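Local atomic coordinates of adhesion and penetration protein autotransporter (PDB entry 3SYJ), a protein that promotes bacterial adherence and invasion by binding a host cell structure, is probably a serine protease, and self-associates in bacterial aggregation. Residues E448-G454 against F471-G477; N763-T769 against H783-D788; A934-K938 against R947-P951; D286-I292 against K303-M309; V617-D621 against K693-S697. Residue numbers count along the deposited sequence, not the author numbering.

Interaction 1. Residues E448-G454 against F471-G477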
# COMPACT_ATOMS: atom_id res chain seq x y z
N GLU A 448 -24.65 40.20 -32.69
CA GLU A 448 -23.90 40.43 -31.46
C GLU A 448 -24.76 39.99 -30.28
O GLU A 448 -25.96 40.25 -30.25
CB GLU A 448 -23.54 41.91 -31.35
CG GLU A 448 -22.55 42.26 -30.26
CD GLU A 448 -22.11 43.72 -30.31
OE1 GLU A 448 -22.99 44.62 -30.32
OE2 GLU A 448 -20.88 43.97 -30.35
N ILE A 449 -24.14 39.31 -29.31
CA ILE A 449 -24.88 38.73 -28.18
C ILE A 449 -24.15 39.00 -26.87
O ILE A 449 -22.97 38.67 -26.73
CB ILE A 449 -25.07 37.20 -28.35
CG1 ILE A 449 -25.81 36.88 -29.65
CG2 ILE A 449 -25.81 36.61 -27.16
CD1 ILE A 449 -25.70 35.41 -30.07
N GLY A 450 -24.84 39.60 -25.91
CA GLY A 450 -24.27 39.84 -24.60
C GLY A 450 -25.09 39.23 -23.48
O GLY A 450 -26.32 39.22 -23.53
N LEU A 451 -24.40 38.70 -22.47
CA LEU A 451 -25.04 38.29 -21.23
C LEU A 451 -24.67 39.28 -20.11
O LEU A 451 -23.49 39.55 -19.88
CB LEU A 451 -24.58 36.88 -20.85
CG LEU A 451 -25.26 35.71 -21.56
CD1 LEU A 451 -24.38 34.48 -21.52
CD2 LEU A 451 -26.61 35.44 -20.90
N VAL A 452 -25.69 39.82 -19.43
CA VAL A 452 -25.46 40.80 -18.37
C VAL A 452 -26.38 40.58 -17.18
O VAL A 452 -27.49 40.08 -17.33
CB VAL A 452 -25.63 42.26 -18.87
CG1 VAL A 452 -24.58 42.60 -19.91
CG2 VAL A 452 -27.03 42.48 -19.42
N SER A 453 -25.88 40.97 -16.01
CA SER A 453 -26.62 40.94 -14.74
C SER A 453 -26.60 39.59 -14.03
O SER A 453 -27.14 39.45 -12.95
CB SER A 453 -28.11 41.23 -14.93
OG SER A 453 -28.84 40.03 -15.05
N GLY A 454 -25.96 38.61 -14.65
CA GLY A 454 -25.79 37.31 -14.03
C GLY A 454 -27.06 36.48 -13.93
O GLY A 454 -27.00 35.32 -13.53
N PHE A 471 -19.61 37.75 -29.27
CA PHE A 471 -20.31 37.33 -28.06
C PHE A 471 -19.55 37.91 -26.89
O PHE A 471 -18.32 37.90 -26.87
CB PHE A 471 -20.36 35.80 -27.98
CG PHE A 471 -21.15 35.27 -26.81
CD1 PHE A 471 -22.43 34.76 -27.00
CD2 PHE A 471 -20.62 35.27 -25.53
CE1 PHE A 471 -23.17 34.27 -25.93
CE2 PHE A 471 -21.34 34.78 -24.45
CZ PHE A 471 -22.62 34.28 -24.65
N TYR A 472 -20.26 38.44 -25.90
CA TYR A 472 -19.58 38.98 -24.74
C TYR A 472 -20.35 38.75 -23.44
O TYR A 472 -21.59 38.78 -23.42
CB TYR A 472 -19.30 40.48 -24.91
CG TYR A 472 -20.55 41.33 -24.97
CD1 TYR A 472 -21.08 41.90 -23.82
CD2 TYR A 472 -21.22 41.54 -26.17
CE1 TYR A 472 -22.24 42.66 -23.86
CE2 TYR A 472 -22.36 42.30 -26.22
CZ TYR A 472 -22.87 42.86 -25.06
OH TYR A 472 -24.02 43.62 -25.13
N PHE A 473 -19.60 38.50 -22.37
CA PHE A 473 -20.14 38.58 -21.02
C PHE A 473 -19.90 40.00 -20.49
O PHE A 473 -18.77 40.38 -20.17
CB PHE A 473 -19.47 37.55 -20.11
CG PHE A 473 -19.60 36.13 -20.59
CD1 PHE A 473 -20.62 35.32 -20.13
CD2 PHE A 473 -18.71 35.61 -21.52
CE1 PHE A 473 -20.74 34.01 -20.57
CE2 PHE A 473 -18.83 34.30 -21.96
CZ PHE A 473 -19.85 33.51 -21.49
N GLY A 474 -20.97 40.78 -20.42
CA GLY A 474 -20.86 42.13 -19.90
C GLY A 474 -20.89 42.16 -18.39
O GLY A 474 -20.54 41.18 -17.73
N PHE A 475 -21.32 43.29 -17.84
CA PHE A 475 -21.44 43.51 -16.41
C PHE A 475 -22.19 42.38 -15.74
O PHE A 475 -23.38 42.19 -16.00
CB PHE A 475 -22.17 44.83 -16.16
CG PHE A 475 -22.43 45.14 -14.72
CD1 PHE A 475 -21.40 45.60 -13.91
CD2 PHE A 475 -23.70 45.04 -14.17
CE1 PHE A 475 -21.63 45.92 -12.57
CE2 PHE A 475 -23.95 45.35 -12.83
CZ PHE A 475 -22.91 45.80 -12.04
N ARG A 476 -21.48 41.63 -14.89
CA ARG A 476 -22.04 40.51 -14.10
C ARG A 476 -22.36 39.24 -14.91
O ARG A 476 -22.80 38.23 -14.36
CB ARG A 476 -23.21 40.96 -13.22
CG ARG A 476 -22.75 41.81 -12.05
CD ARG A 476 -23.92 42.29 -11.23
NE ARG A 476 -23.48 43.23 -10.20
CZ ARG A 476 -24.31 43.92 -9.43
NH1 ARG A 476 -25.63 43.79 -9.56
NH2 ARG A 476 -23.82 44.75 -8.52
N GLY A 477 -22.12 39.31 -16.21
CA GLY A 477 -22.19 38.13 -17.06
C GLY A 477 -23.48 37.35 -16.96
O GLY A 477 -24.55 37.94 -16.82
O HOH W 1 -27.01 37.28 -17.75
O HOH W 2 -27.54 41.61 -11.10
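A hollow over Gly450 shapes this contact. The Tyr472 ring reaches across to the neighbouring strand and lies flat on it, its centroid 3.4 Å from Gly450 CA in a CH-pi contact; a beta carbon at Gly450 would run into the ring. Glu448 CG borders the ring edge, 4.0 Å from Tyr472 CE2. On the other face of the sheet Leu451 CD1 fills the gap between two aromatic rings, 3.6 Å from Phe471 CZ and 3.8 Å from Phe473 CE1, while Ile449 CG2 sits 3.7 Å from Phe471 CE1. Parallel pairing sets this register, with Tyr472 N hydrogen-bonded to Ile449 O (2.8 Å) and Leu451 N to Tyr472 O (3.0 Å). Farther on, Val452 CG1 occupies a notch 3.7 Å from Gly474 CA, again possible because glycine lacks a side chain, and Ser453 N hydrogen-bonds to Phe475 O (2.8 Å) where the first chain turns its corner. Such stacked rungs characterise the right-handed beta-helix of autotransporter passenger domains. Strand 423-427 flanks strand 449-452 as the preceding rung, Phe473 packs against strands 478-481 and 499-502, and Tyr472 stacks on His92 of the protease region.

Interaction 2. Residues N763-T769 against H783-D788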
# COMPACT_ATOMS: atom_id res chain seq x y z
N ASN A 763 7.53 14.33 2.02
CA ASN A 763 6.93 13.40 2.95
C ASN A 763 6.37 12.20 2.19
O ASN A 763 5.17 12.13 1.90
CB ASN A 763 5.83 14.11 3.75
CG ASN A 763 5.09 13.18 4.68
OD1 ASN A 763 5.30 11.97 4.65
ND2 ASN A 763 4.22 13.74 5.51
N GLY A 764 7.26 11.27 1.85
CA GLY A 764 6.90 10.11 1.06
C GLY A 764 8.14 9.41 0.54
O GLY A 764 9.26 9.80 0.85
N ASN A 765 7.94 8.37 -0.28
CA ASN A 765 9.05 7.52 -0.69
C ASN A 765 9.50 7.69 -2.14
O ASN A 765 8.75 8.16 -2.99
CB ASN A 765 8.71 6.05 -0.42
CG ASN A 765 8.16 5.84 0.97
OD1 ASN A 765 8.74 6.30 1.96
ND2 ASN A 765 7.02 5.16 1.06
N VAL A 766 10.74 7.31 -2.41
CA VAL A 766 11.32 7.41 -3.74
C VAL A 766 11.72 6.03 -4.25
O VAL A 766 12.29 5.21 -3.52
CB VAL A 766 12.55 8.33 -3.75
CG1 VAL A 766 13.13 8.43 -5.15
CG2 VAL A 766 12.18 9.71 -3.21
N HIS A 767 11.43 5.78 -5.52
CA HIS A 767 11.70 4.48 -6.12
C HIS A 767 12.23 4.71 -7.53
O HIS A 767 11.53 5.24 -8.39
CB HIS A 767 10.41 3.66 -6.10
CG HIS A 767 10.52 2.33 -6.79
ND1 HIS A 767 11.72 1.67 -6.96
CD2 HIS A 767 9.56 1.52 -7.31
CE1 HIS A 767 11.50 0.52 -7.58
NE2 HIS A 767 10.20 0.41 -7.81
N LEU A 768 13.50 4.34 -7.76
CA LEU A 768 14.13 4.51 -9.07
C LEU A 768 14.41 3.16 -9.71
O LEU A 768 14.65 2.17 -9.02
CB LEU A 768 15.46 5.25 -8.95
CG LEU A 768 15.64 6.45 -8.05
CD1 LEU A 768 15.81 6.01 -6.60
CD2 LEU A 768 16.84 7.25 -8.52
N THR A 769 14.40 3.14 -11.04
CA THR A 769 14.84 1.98 -11.80
C THR A 769 15.56 2.48 -13.04
O THR A 769 15.64 3.69 -13.26
CB THR A 769 13.66 1.09 -12.25
OG1 THR A 769 12.89 1.79 -13.22
CG2 THR A 769 12.78 0.73 -11.06
N HIS A 783 12.32 9.33 4.92
CA HIS A 783 11.53 8.24 4.35
C HIS A 783 12.38 7.27 3.52
O HIS A 783 13.60 7.33 3.54
CB HIS A 783 10.33 8.78 3.56
CG HIS A 783 9.34 9.50 4.42
ND1 HIS A 783 8.19 8.90 4.90
CD2 HIS A 783 9.32 10.77 4.90
CE1 HIS A 783 7.51 9.76 5.63
NE2 HIS A 783 8.18 10.90 5.65
N GLN A 784 11.70 6.38 2.80
CA GLN A 784 12.38 5.28 2.11
C GLN A 784 12.88 5.67 0.73
O GLN A 784 12.20 6.39 -0.01
CB GLN A 784 11.45 4.06 2.02
CG GLN A 784 11.14 3.40 3.37
CD GLN A 784 10.01 2.36 3.32
OE1 GLN A 784 9.76 1.73 2.29
NE2 GLN A 784 9.31 2.18 4.45
N ILE A 785 14.09 5.22 0.38
CA ILE A 785 14.56 5.32 -1.00
C ILE A 785 14.98 3.95 -1.54
O ILE A 785 15.80 3.26 -0.94
CB ILE A 785 15.74 6.29 -1.17
CG1 ILE A 785 15.43 7.64 -0.54
CG2 ILE A 785 16.07 6.46 -2.64
CD1 ILE A 785 16.55 8.65 -0.69
N GLN A 786 14.41 3.57 -2.67
CA GLN A 786 14.70 2.28 -3.29
C GLN A 786 15.22 2.50 -4.71
O GLN A 786 14.54 3.09 -5.55
CB GLN A 786 13.44 1.41 -3.32
CG GLN A 786 13.38 0.39 -4.45
CD GLN A 786 14.24 -0.84 -4.18
OE1 GLN A 786 14.36 -1.29 -3.04
NE2 GLN A 786 14.84 -1.38 -5.24
N GLY A 787 16.43 2.03 -4.97
CA GLY A 787 17.03 2.18 -6.28
C GLY A 787 17.74 0.92 -6.74
O GLY A 787 18.55 0.36 -6.00
N ASP A 788 17.44 0.47 -7.94
CA ASP A 788 18.10 -0.72 -8.46
C ASP A 788 18.95 -0.44 -9.69
O ASP A 788 19.20 0.72 -10.04
CB ASP A 788 17.11 -1.87 -8.71
CG ASP A 788 15.90 -1.45 -9.51
OD1 ASP A 788 16.08 -1.08 -10.70
OD2 ASP A 788 14.78 -1.50 -8.96
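His783 lays its imidazole over the backbone of the preceding coil, with Asn763 C and Gly764 N beneath one ring face and Gly764 O 3.1 Å from His783 CB. At the ring edge stands Asn765, whose OD1 accepts a hydrogen bond from Gln784 N (3.1 Å). Asn746 OD1 receives Asn765 N likewise, one 19-residue turn earlier. Such a spacing fits successive turns of the parallel beta-helix: strands 766-768 and 785-787 have axes 4.7 Å apart at closest approach and only 4° from parallel. Val766 N is hydrogen-bonded to Gln784 O (3.0 Å), Gln786 N to Val766 O (2.8 Å) and Leu768 N to Gln786 O (2.7 Å); the last hydrogen bond, Asp788 N to Leu768 O at 3.4 Å, is weak. His767 and Gln786 share the more polar face, ND1 of His767 lying 3.3 Å from CG of Gln786. On the buried face, Ile785 CG2 meets Val766 CB at 4.1 Å and Leu768 CD1 at 4.0 Å, and all three residues pack on Phe774 of strand 773-777.

Interaction 3. Residues A934-K938 against R947-P951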
# COMPACT_ATOMS: atom_id res chain seq x y z
N ALA A 934 33.87 -1.06 30.63
CA ALA A 934 35.33 -1.04 30.68
C ALA A 934 35.95 -1.39 29.33
O ALA A 934 37.17 -1.29 29.16
CB ALA A 934 35.83 -2.00 31.75
N LEU A 935 35.12 -1.81 28.38
CA LEU A 935 35.62 -2.27 27.09
C LEU A 935 35.69 -1.17 26.02
O LEU A 935 34.69 -0.53 25.69
CB LEU A 935 34.82 -3.47 26.59
CG LEU A 935 35.13 -4.78 27.34
CD1 LEU A 935 34.03 -5.80 27.12
CD2 LEU A 935 36.50 -5.33 26.94
N ARG A 936 36.89 -0.98 25.49
CA ARG A 936 37.17 0.06 24.51
C ARG A 936 37.34 -0.57 23.12
O ARG A 936 38.22 -1.41 22.91
CB ARG A 936 38.45 0.79 24.93
CG ARG A 936 39.12 1.60 23.84
CD ARG A 936 38.41 2.92 23.61
NE ARG A 936 38.19 3.69 24.83
CZ ARG A 936 38.99 4.66 25.27
NH1 ARG A 936 40.08 4.99 24.58
NH2 ARG A 936 38.69 5.31 26.38
N TYR A 937 36.48 -0.17 22.19
CA TYR A 937 36.58 -0.64 20.81
C TYR A 937 37.04 0.47 19.88
O TYR A 937 36.66 1.63 20.05
CB TYR A 937 35.24 -1.23 20.33
CG TYR A 937 34.77 -2.43 21.11
CD1 TYR A 937 34.85 -3.71 20.57
CD2 TYR A 937 34.26 -2.30 22.39
CE1 TYR A 937 34.42 -4.82 21.29
CE2 TYR A 937 33.83 -3.39 23.11
CZ TYR A 937 33.91 -4.65 22.56
OH TYR A 937 33.48 -5.73 23.30
N LYS A 938 37.88 0.11 18.92
CA LYS A 938 38.34 1.05 17.91
C LYS A 938 37.96 0.51 16.53
O LYS A 938 37.46 -0.61 16.41
CB LYS A 938 39.85 1.25 18.00
CG LYS A 938 40.33 1.98 19.25
CD LYS A 938 41.83 2.24 19.16
CE LYS A 938 42.35 3.06 20.32
NZ LYS A 938 41.69 4.39 20.38
N ARG A 947 35.53 -3.19 11.08
CA ARG A 947 34.93 -3.70 12.31
C ARG A 947 35.36 -2.92 13.55
O ARG A 947 36.39 -2.25 13.55
CB ARG A 947 35.29 -5.17 12.49
CG ARG A 947 35.10 -6.02 11.25
CD ARG A 947 35.06 -7.49 11.59
NE ARG A 947 34.70 -8.29 10.43
CZ ARG A 947 35.57 -8.94 9.67
NH1 ARG A 947 36.86 -8.91 9.97
NH2 ARG A 947 35.16 -9.64 8.62
N LEU A 948 34.53 -3.00 14.59
CA LEU A 948 34.87 -2.50 15.91
C LEU A 948 35.64 -3.59 16.64
O LEU A 948 35.20 -4.73 16.74
CB LEU A 948 33.62 -2.14 16.70
CG LEU A 948 32.91 -0.85 16.28
CD1 LEU A 948 31.72 -0.59 17.19
CD2 LEU A 948 33.88 0.32 16.30
N HIS A 949 36.81 -3.21 17.16
CA HIS A 949 37.75 -4.19 17.69
C HIS A 949 38.25 -3.76 19.06
O HIS A 949 38.44 -2.57 19.33
CB HIS A 949 38.91 -4.34 16.70
CG HIS A 949 39.88 -5.41 17.07
ND1 HIS A 949 41.25 -5.25 16.97
CD2 HIS A 949 39.69 -6.67 17.55
CE1 HIS A 949 41.86 -6.36 17.36
NE2 HIS A 949 40.94 -7.23 17.71
N ASN A 950 38.47 -4.74 19.93
CA ASN A 950 39.04 -4.49 21.25
C ASN A 950 40.49 -4.95 21.31
O ASN A 950 40.77 -6.15 21.24
CB ASN A 950 38.22 -5.20 22.33
CG ASN A 950 38.81 -5.01 23.71
OD1 ASN A 950 39.51 -4.03 23.97
ND2 ASN A 950 38.53 -5.95 24.60
N PRO A 951 41.43 -4.00 21.43
CA PRO A 951 42.86 -4.32 21.50
C PRO A 951 43.21 -5.15 22.74
O PRO A 951 43.94 -6.14 22.62
CB PRO A 951 43.52 -2.93 21.59
CG PRO A 951 42.50 -1.99 21.03
CD PRO A 951 41.18 -2.55 21.45
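Strands 935-938 and 947-949 run antiparallel with a marked twist, their axes 4.5 Å apart at closest approach and 143° between directions. Lys938 and His949 form a hydrogen-bonded pair: Lys938 N is hydrogen-bonded to His949 O and His949 N to Lys938 O, both at 2.8 Å. Longer CA-H...O contacts supplement them, from Tyr937 CA to His949 O (3.1 Å) and from Leu948 CA to Lys938 O (3.2 Å). Past this pair the second chain leaves strand geometry, and Pro951, which has no amide hydrogen to offer, places CD 3.5 Å from Arg936 O. The two strands are the arms of a beta hairpin in the pertactin-like region at the C-terminal end of the modelled passenger domain, where antiparallel pairing replaces the parallel rungs of the solenoid. Among the side chains, the Tyr937 ring receives Asn950 CB over one face, 4.2 Å from the centroid, as a CH-pi contact, while Tyr937 CB meets Leu948 CB at 4.1 Å and the hydroxyl is hydrogen-bonded to that of Tyr874. Leu948 packs on Leu906 and Leu908 of the adjoining strand 906-911. Lys938 shares a face with His949, yet its amine leads away to a salt bridge with Asp928.

Interaction 4. Residues D286-I292 against K303-M309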
# COMPACT_ATOMS: atom_id res chain seq x y z
N ASP A 286 -46.04 53.55 -40.69
CA ASP A 286 -45.07 54.55 -40.28
C ASP A 286 -45.64 55.75 -39.53
O ASP A 286 -44.89 56.47 -38.86
CB ASP A 286 -44.25 55.00 -41.49
CG ASP A 286 -43.22 53.97 -41.90
OD1 ASP A 286 -43.04 52.99 -41.14
OD2 ASP A 286 -42.60 54.13 -42.97
N ASN A 287 -46.94 55.99 -39.65
CA ASN A 287 -47.53 57.12 -38.95
C ASN A 287 -47.94 56.76 -37.52
O ASN A 287 -48.79 57.41 -36.91
CB ASN A 287 -48.69 57.73 -39.76
CG ASN A 287 -50.03 57.09 -39.44
OD1 ASN A 287 -50.14 55.87 -39.30
ND2 ASN A 287 -51.06 57.93 -39.32
N GLY A 288 -47.33 55.70 -37.00
CA GLY A 288 -47.56 55.28 -35.63
C GLY A 288 -48.93 54.68 -35.39
O GLY A 288 -49.37 54.57 -34.25
N GLN A 289 -49.62 54.28 -36.46
CA GLN A 289 -50.90 53.61 -36.28
C GLN A 289 -50.81 52.11 -36.50
O GLN A 289 -50.19 51.64 -37.46
CB GLN A 289 -51.98 54.24 -37.15
CG GLN A 289 -52.93 55.09 -36.34
CD GLN A 289 -53.58 56.19 -37.16
OE1 GLN A 289 -53.12 56.51 -38.26
NE2 GLN A 289 -54.65 56.77 -36.62
N GLY A 290 -51.41 51.36 -35.59
CA GLY A 290 -51.32 49.91 -35.63
C GLY A 290 -52.62 49.24 -35.25
O GLY A 290 -53.55 49.88 -34.75
N SER A 291 -52.68 47.93 -35.48
CA SER A 291 -53.88 47.17 -35.19
C SER A 291 -53.56 45.73 -34.79
O SER A 291 -52.64 45.12 -35.33
CB SER A 291 -54.82 47.19 -36.39
OG SER A 291 -56.15 47.03 -35.98
N ILE A 292 -54.33 45.21 -33.85
CA ILE A 292 -54.22 43.82 -33.45
C ILE A 292 -55.57 43.15 -33.67
O ILE A 292 -56.57 43.53 -33.08
CB ILE A 292 -53.85 43.67 -31.96
CG1 ILE A 292 -52.40 44.10 -31.71
CG2 ILE A 292 -54.05 42.24 -31.50
CD1 ILE A 292 -52.00 44.07 -30.24
N LYS A 303 -57.15 48.80 -31.76
CA LYS A 303 -56.21 49.79 -32.28
C LYS A 303 -55.04 49.93 -31.32
O LYS A 303 -55.24 49.97 -30.11
CB LYS A 303 -56.89 51.15 -32.45
CG LYS A 303 -57.85 51.26 -33.63
CD LYS A 303 -57.18 50.95 -34.98
CE LYS A 303 -55.98 51.86 -35.29
NZ LYS A 303 -56.34 53.25 -35.72
N ILE A 304 -53.82 50.02 -31.84
CA ILE A 304 -52.65 50.26 -31.00
C ILE A 304 -51.78 51.38 -31.56
O ILE A 304 -51.87 51.71 -32.74
CB ILE A 304 -51.80 48.99 -30.83
CG1 ILE A 304 -51.20 48.57 -32.17
CG2 ILE A 304 -52.64 47.87 -30.24
CD1 ILE A 304 -50.32 47.34 -32.10
N THR A 305 -50.93 51.98 -30.72
CA THR A 305 -50.04 53.05 -31.17
C THR A 305 -48.59 52.57 -31.21
O THR A 305 -48.15 51.83 -30.34
CB THR A 305 -50.14 54.30 -30.27
OG1 THR A 305 -49.75 53.97 -28.93
CG2 THR A 305 -51.56 54.83 -30.27
N LEU A 306 -47.87 53.01 -32.24
CA LEU A 306 -46.49 52.57 -32.46
C LEU A 306 -45.57 53.76 -32.65
O LEU A 306 -45.98 54.91 -32.48
CB LEU A 306 -46.41 51.66 -33.69
CG LEU A 306 -47.35 50.46 -33.76
CD1 LEU A 306 -47.44 49.94 -35.19
CD2 LEU A 306 -46.90 49.35 -32.83
N ALA A 307 -44.32 53.48 -33.02
CA ALA A 307 -43.40 54.54 -33.36
C ALA A 307 -44.02 55.36 -34.47
O ALA A 307 -44.41 54.81 -35.50
CB ALA A 307 -42.07 53.97 -33.80
N ASN A 308 -44.11 56.67 -34.26
CA ASN A 308 -44.66 57.56 -35.27
C ASN A 308 -43.57 58.34 -36.02
O ASN A 308 -42.98 59.28 -35.49
CB ASN A 308 -45.68 58.51 -34.64
CG ASN A 308 -46.37 59.37 -35.65
OD1 ASN A 308 -45.94 59.46 -36.80
ND2 ASN A 308 -47.46 60.01 -35.24
N MET A 309 -43.30 57.95 -37.27
CA MET A 309 -42.20 58.51 -38.04
C MET A 309 -42.47 59.93 -38.53
O MET A 309 -41.55 60.62 -38.97
CB MET A 309 -41.89 57.62 -39.25
CG MET A 309 -41.53 56.21 -38.86
SD MET A 309 -40.02 56.18 -37.90
CE MET A 309 -40.41 54.85 -36.77
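Asp286 opens the pairing through its backbone: its O accepts a hydrogen bond from Met309 N at 2.7 Å, and Asp286 CB lies 4.0 Å from Met309 CG. Asn287 turns its amide along its own chain, ND2 hydrogen-bonding to Gln289 OE1 (2.7 Å). At Gly288 the chain rounds a corner with positive phi, and a beta carbon here would clash with Asn308 CB; the missing side chain lets Gly288 CA come within 3.2 Å of Ala307 O. Gly288 O then accepts Leu306 N (3.0 Å). Gln289 faces Thr305 in a non-hydrogen-bonded pair. Gly290 and Ile304 follow as a hydrogen-bonded pair, Gly290 N to Ile304 O and Ile304 N to Gly290 O both 2.9 Å, and bare Gly290 CA leaves room for Leu306 CD1 at 3.9 Å. Ser291 stands opposite Lys303, whose side chain curls back so that CE is 3.2 Å from Gly290 O and NZ 3.9 Å from Gln289 CG. Last comes Ile292, with CD1 3.9 Å from Ile304 CG2. The result is a strongly twisted antiparallel hairpin, consistent with a cap at the start of the beta-helix. Strand 279-285 flanks it and continues the sheet into parallel strand 348-352, while Ile292 and Ile304 pack inward on Ile282 and on Leu340 of strand 340-343.

Interaction 5. Residues V617-D621 against K693-S697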
# COMPACT_ATOMS: atom_id res chain seq x y z
N VAL A 617 -4.90 49.18 -6.73
CA VAL A 617 -4.68 47.75 -6.55
C VAL A 617 -3.78 47.52 -5.34
O VAL A 617 -2.67 48.04 -5.30
CB VAL A 617 -4.00 47.16 -7.78
CG1 VAL A 617 -3.61 45.72 -7.53
CG2 VAL A 617 -4.92 47.28 -8.99
N TRP A 618 -4.25 46.75 -4.35
CA TRP A 618 -3.45 46.46 -3.15
C TRP A 618 -2.82 45.08 -3.21
O TRP A 618 -3.51 44.07 -3.32
CB TRP A 618 -4.28 46.59 -1.86
CG TRP A 618 -4.94 47.92 -1.66
CD1 TRP A 618 -4.61 49.10 -2.26
CD2 TRP A 618 -6.04 48.22 -0.78
NE1 TRP A 618 -5.43 50.11 -1.82
CE2 TRP A 618 -6.32 49.59 -0.91
CE3 TRP A 618 -6.80 47.45 0.10
CZ2 TRP A 618 -7.34 50.22 -0.20
CZ3 TRP A 618 -7.82 48.08 0.82
CH2 TRP A 618 -8.08 49.45 0.66
N ASP A 619 -1.49 45.05 -3.12
CA ASP A 619 -0.72 43.82 -3.32
C ASP A 619 -0.98 42.75 -2.25
O ASP A 619 -0.72 41.57 -2.47
CB ASP A 619 0.78 44.16 -3.38
CG ASP A 619 1.57 43.22 -4.28
OD1 ASP A 619 0.97 42.58 -5.17
OD2 ASP A 619 2.81 43.15 -4.10
N HIS A 620 -1.47 43.17 -1.08
CA HIS A 620 -1.78 42.24 0.01
C HIS A 620 -3.26 41.87 0.05
O HIS A 620 -3.70 41.09 0.90
CB HIS A 620 -1.41 42.86 1.35
CG HIS A 620 -2.29 44.01 1.74
ND1 HIS A 620 -2.00 45.32 1.39
CD2 HIS A 620 -3.45 44.05 2.42
CE1 HIS A 620 -2.95 46.11 1.86
NE2 HIS A 620 -3.84 45.37 2.48
N ASP A 621 -4.04 42.46 -0.86
CA ASP A 621 -5.49 42.28 -0.85
C ASP A 621 -5.94 41.65 -2.16
O ASP A 621 -6.32 42.35 -3.11
CB ASP A 621 -6.16 43.64 -0.62
CG ASP A 621 -7.67 43.56 -0.64
OD1 ASP A 621 -8.21 42.45 -0.52
OD2 ASP A 621 -8.32 44.62 -0.78
N LYS A 693 3.50 41.50 4.73
CA LYS A 693 2.05 41.54 4.71
C LYS A 693 1.53 40.82 3.48
O LYS A 693 0.56 40.07 3.54
CB LYS A 693 1.58 43.00 4.71
CG LYS A 693 0.07 43.18 4.59
CD LYS A 693 -0.64 42.80 5.88
CE LYS A 693 -2.06 43.37 5.93
NZ LYS A 693 -2.10 44.87 5.96
N VAL A 694 2.20 41.06 2.35
CA VAL A 694 1.84 40.41 1.10
C VAL A 694 2.12 38.91 1.20
O VAL A 694 1.27 38.09 0.88
CB VAL A 694 2.60 41.01 -0.08
CG1 VAL A 694 2.22 40.31 -1.37
CG2 VAL A 694 2.34 42.51 -0.19
N ILE A 695 3.31 38.57 1.66
CA ILE A 695 3.72 37.18 1.80
C ILE A 695 2.75 36.41 2.68
O ILE A 695 2.37 35.27 2.36
CB ILE A 695 5.15 37.06 2.36
CG1 ILE A 695 6.17 37.49 1.31
CG2 ILE A 695 5.44 35.64 2.84
CD1 ILE A 695 7.51 37.85 1.89
N ASN A 696 2.35 37.02 3.78
CA ASN A 696 1.47 36.34 4.73
C ASN A 696 0.04 36.21 4.22
O ASN A 696 -0.73 35.42 4.75
CB ASN A 696 1.46 37.06 6.09
CG ASN A 696 2.75 36.85 6.87
OD1 ASN A 696 3.43 35.84 6.72
ND2 ASN A 696 3.07 37.81 7.73
N SER A 697 -0.30 36.99 3.20
CA SER A 697 -1.66 36.99 2.67
C SER A 697 -1.84 35.91 1.60
O SER A 697 -2.96 35.56 1.25
CB SER A 697 -2.02 38.36 2.10
OG SER A 697 -1.56 38.47 0.76
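This is a small surface contact by van der Waals packing, in which a turn between helix 603-609 and strand 622-629 rests against the short helix 692-697, both in the solenoid repeat region. The segments exchange no hydrogen bonds. The turn is a type I beta turn from Trp618 to Asp621, tied by Asp621 N to Trp618 O at 3.0 Å, presenting Asp619 and His620 to the helix. Val694 packs on Asp619: its CG1 lies 3.4 Å from Asp619 O and its CG2 3.9 Å from Asp619 CB. Lys693 extends along His620, with CG 3.6 Å from His620 CB and NZ over one face of the imidazole. One helical turn on, Ser697 OG approaches His620 O to 3.4 Å but gives its hydrogen bond to Val694 O (2.9 Å) in its own helix. Arg643 is salt-bridged to Asp619 and touches Val694. Asp621 is hydrogen-bonded to Thr594 and His596, and the helix follows strands 669-675 and 682-688, which the Cys673-Cys684 disulfide joins.

The five contacts follow the passenger domain, with centres of interactions 4 and 3, near the two ends of the solenoid, 117 Å apart. Interactions 1 and 2 are the same kind of element, parallel solenoid rungs, at different places. The first is the more buried, filled with aromatic rings beside the protease region, whereas the second pairs an aliphatic interior with a polar outer face of histidine and amide side chains. Interactions 4 and 3 are antiparallel hairpins, partly buried, the former fitted together by glycines and the latter by a tyrosine. Interaction 5 differs from these, a surface contact lacking shared hydrogen bonds. None touches another; the nearest atoms of interactions 1 and 5 are about 17 Å apart.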